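Local coordinates for single-stranded DNA-binding protein (Thermotoga maritima, PDB 1Z9F) that probably binds single-stranded DNA as a homotetrameric SSB protein built on the OB fold, at residues Val87-Glu92 / Val111-Val116. Numbering follows the deposited sequence.
Sequences VLVEGE and VVANVV
Glu90 holds CG anti to its backbone N (chi1 -166°) and Asn114 holds CG between its backbone N and carbonyl carbon (chi1 58°); beyond CG the chain of Glu90 is extended and carries its carboxylate to the amide of Asn114. The two planes stand 90° apart, and ND2 of Asn114 reaches OE2 of Glu90 at 3.5 Å, a straight but weak bond; the stronger partner of that oxygen is Lys18, by a salt bridge. CB of Val115 packs on CB of Glu90 at 3.7 Å, on the face they share.

Behind these groups the backbone of Glu90 is gripped three times. Its N donates to Val115 O, while its O accepts from Asn114 N at 2.6 Å, in the carbonyl plane. The same O of Glu90 also accepts from Val115 N, at 3.1 Å and somewhat out of that plane. Past this point the register slips by one residue. Gly91 meets Ala113 with CA atoms 4.0 Å apart, and CA of Gly91 makes a CA-H...O contact of 3.2 Å with Val112 O. Regular pairing resumes where Glu92 N and O bond to Val112 O and N.

The buried face is apolar. CG1 of Val89 touches Val111 CG1 and, at 3.8 Å, Ala113 CB, while its CG2 runs beside Val116 CG2; Ile67 of strand 62-70 packs against Val89, Val111 and Ala113. Two residues, Asn114 and Val115, thus face one, Glu90: a classic beta bulge in an antiparallel hairpin, set where the chain turns a corner at Asn114, within the five-stranded OB-fold barrel of the SSB family.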
ATOM      1  N   VAL A  87      -7.984  14.144  -2.524  1.00 81.49           N
ATOM      2  CA  VAL A  87      -8.706  13.025  -3.131  1.00 81.25           C
ATOM      3  C   VAL A  87      -8.695  11.744  -2.281  1.00 81.07           C
ATOM      4  O   VAL A  87      -7.783  11.499  -1.485  1.00 81.12           O
ATOM      5  CB  VAL A  87      -8.196  12.720  -4.558  1.00 81.36           C
ATOM      6  CG1 VAL A  87      -8.496  13.897  -5.482  1.00 81.77           C
ATOM      7  CG2 VAL A  87      -6.701  12.391  -4.577  1.00 81.48           C
ATOM      8  N   LEU A  88      -9.756  10.959  -2.436  1.00 80.37           N
ATOM      9  CA  LEU A  88      -9.779   9.598  -1.967  1.00 79.62           C
ATOM     10  C   LEU A  88      -9.271   8.771  -3.112  1.00 79.50           C
ATOM     11  O   LEU A  88      -9.662   8.989  -4.253  1.00 79.82           O
ATOM     12  CB  LEU A  88     -11.197   9.152  -1.611  1.00 79.62           C
ATOM     13  CG  LEU A  88     -11.220   7.721  -1.056  1.00 79.43           C
ATOM     14  CD1 LEU A  88     -12.111   7.675   0.132  1.00 80.01           C
ATOM     15  CD2 LEU A  88     -11.597   6.633  -2.083  1.00 78.46           C
ATOM     16  N   VAL A  89      -8.385   7.834  -2.822  1.00 79.21           N
ATOM     17  CA  VAL A  89      -7.963   6.871  -3.810  1.00 79.18           C
ATOM     18  C   VAL A  89      -8.181   5.463  -3.289  1.00 78.52           C
ATOM     19  O   VAL A  89      -7.714   5.103  -2.225  1.00 78.11           O
ATOM     20  CB  VAL A  89      -6.488   7.089  -4.217  1.00 79.68           C
ATOM     21  CG1 VAL A  89      -5.957   5.905  -5.009  1.00 80.60           C
ATOM     22  CG2 VAL A  89      -6.358   8.388  -5.036  1.00 79.85           C
ATOM     23  N   GLU A  90      -8.889   4.674  -4.074  1.00 78.34           N
ATOM     24  CA  GLU A  90      -9.060   3.281  -3.802  1.00 78.58           C
ATOM     25  C   GLU A  90      -8.410   2.467  -4.907  1.00 78.98           C
ATOM     26  O   GLU A  90      -8.625   2.706  -6.084  1.00 78.50           O
ATOM     27  CB  GLU A  90     -10.535   2.950  -3.751  1.00 79.25           C
ATOM     28  CG  GLU A  90     -10.749   1.627  -3.152  1.00 80.69           C
ATOM     29  CD  GLU A  90     -12.095   1.175  -3.307  1.00 83.60           C
ATOM     30  OE1 GLU A  90     -12.992   2.026  -3.236  1.00 90.25           O
ATOM     31  OE2 GLU A  90     -12.291  -0.037  -3.483  1.00 87.79           O
ATOM     32  N   GLY A  91      -7.604   1.490  -4.541  1.00 79.56           N
ATOM     33  CA  GLY A  91      -7.098   0.607  -5.548  1.00 79.40           C
ATOM     34  C   GLY A  91      -6.223  -0.479  -5.004  1.00 79.71           C
ATOM     35  O   GLY A  91      -6.470  -0.996  -3.920  1.00 78.37           O
ATOM     36  N   GLU A  92      -5.200  -0.841  -5.789  1.00 80.21           N
ATOM     37  CA  GLU A  92      -4.300  -1.901  -5.392  1.00 80.92           C
ATOM     38  C   GLU A  92      -2.913  -1.402  -5.234  1.00 80.75           C
ATOM     39  O   GLU A  92      -2.485  -0.487  -5.918  1.00 81.61           O
ATOM     40  CB  GLU A  92      -4.349  -3.031  -6.381  1.00 81.27           C
ATOM     41  CG  GLU A  92      -5.545  -3.881  -6.206  1.00 83.29           C
ATOM     42  CD  GLU A  92      -5.597  -4.987  -7.225  1.00 89.19           C
ATOM     43  OE1 GLU A  92      -4.681  -5.000  -8.082  1.00 90.82           O
ATOM     44  OE2 GLU A  92      -6.555  -5.818  -7.188  1.00 91.52           O
ATOM     45  N   VAL A 111       0.031   2.780  -6.769  1.00 79.02           N
ATOM     46  CA  VAL A 111      -1.366   2.434  -6.562  1.00 78.54           C
ATOM     47  C   VAL A 111      -2.094   2.460  -7.896  1.00 78.43           C
ATOM     48  O   VAL A 111      -2.247   3.527  -8.513  1.00 78.64           O
ATOM     49  CB  VAL A 111      -2.046   3.423  -5.585  1.00 78.85           C
ATOM     50  CG1 VAL A 111      -3.437   3.011  -5.292  1.00 79.55           C
ATOM     51  CG2 VAL A 111      -1.262   3.533  -4.268  1.00 77.89           C
ATOM     52  N   VAL A 112      -2.533   1.291  -8.360  1.00 77.49           N
ATOM     53  CA  VAL A 112      -3.441   1.234  -9.498  1.00 76.29           C
ATOM     54  C   VAL A 112      -4.825   1.482  -8.905  1.00 77.38           C
ATOM     55  O   VAL A 112      -5.397   0.624  -8.207  1.00 77.31           O
ATOM     56  CB  VAL A 112      -3.357  -0.116 -10.247  1.00 75.82           C
ATOM     57  CG1 VAL A 112      -4.314  -0.137 -11.410  1.00 74.44           C
ATOM     58  CG2 VAL A 112      -1.889  -0.382 -10.739  1.00 74.07           C
ATOM     59  N   ALA A 113      -5.340   2.684  -9.158  1.00 77.58           N
ATOM     60  CA  ALA A 113      -6.574   3.124  -8.586  1.00 77.44           C
ATOM     61  C   ALA A 113      -7.726   2.563  -9.369  1.00 78.59           C
ATOM     62  O   ALA A 113      -7.720   2.542 -10.618  1.00 78.96           O
ATOM     63  CB  ALA A 113      -6.641   4.632  -8.528  1.00 77.02           C
ATOM     64  N   ASN A 114      -8.735   2.091  -8.641  1.00 79.31           N
ATOM     65  CA  ASN A 114     -10.001   1.790  -9.278  1.00 80.05           C
ATOM     66  C   ASN A 114     -10.994   2.913  -9.036  1.00 79.53           C
ATOM     67  O   ASN A 114     -11.957   3.004  -9.727  1.00 79.91           O
ATOM     68  CB  ASN A 114     -10.527   0.405  -8.867  1.00 80.61           C
ATOM     69  CG  ASN A 114     -10.719   0.242  -7.379  1.00 84.35           C
ATOM     70  OD1 ASN A 114      -9.779  -0.121  -6.643  1.00 91.25           O
ATOM     71  ND2 ASN A 114     -11.967   0.418  -6.914  1.00 89.05           N
ATOM     72  N   VAL A 115     -10.744   3.777  -8.055  1.00 79.84           N
ATOM     73  CA  VAL A 115     -11.652   4.874  -7.705  1.00 79.11           C
ATOM     74  C   VAL A 115     -10.831   6.106  -7.328  1.00 79.11           C
ATOM     75  O   VAL A 115      -9.846   5.992  -6.621  1.00 78.24           O
ATOM     76  CB  VAL A 115     -12.560   4.462  -6.513  1.00 79.23           C
ATOM     77  CG1 VAL A 115     -13.261   5.669  -5.876  1.00 80.01           C
ATOM     78  CG2 VAL A 115     -13.585   3.458  -6.954  1.00 78.28           C
ATOM     79  N   VAL A 116     -11.217   7.272  -7.836  1.00 79.40           N
ATOM     80  CA  VAL A 116     -10.704   8.552  -7.338  1.00 79.56           C
ATOM     81  C   VAL A 116     -11.847   9.558  -7.204  1.00 79.75           C
ATOM     82  O   VAL A 116     -12.446   9.963  -8.208  1.00 79.76           O
ATOM     83  CB  VAL A 116      -9.628   9.176  -8.249  1.00 79.88           C
ATOM     84  CG1 VAL A 116      -9.111  10.485  -7.631  1.00 79.66           C
ATOM     85  CG2 VAL A 116      -8.481   8.209  -8.490  1.00 80.01           C
TER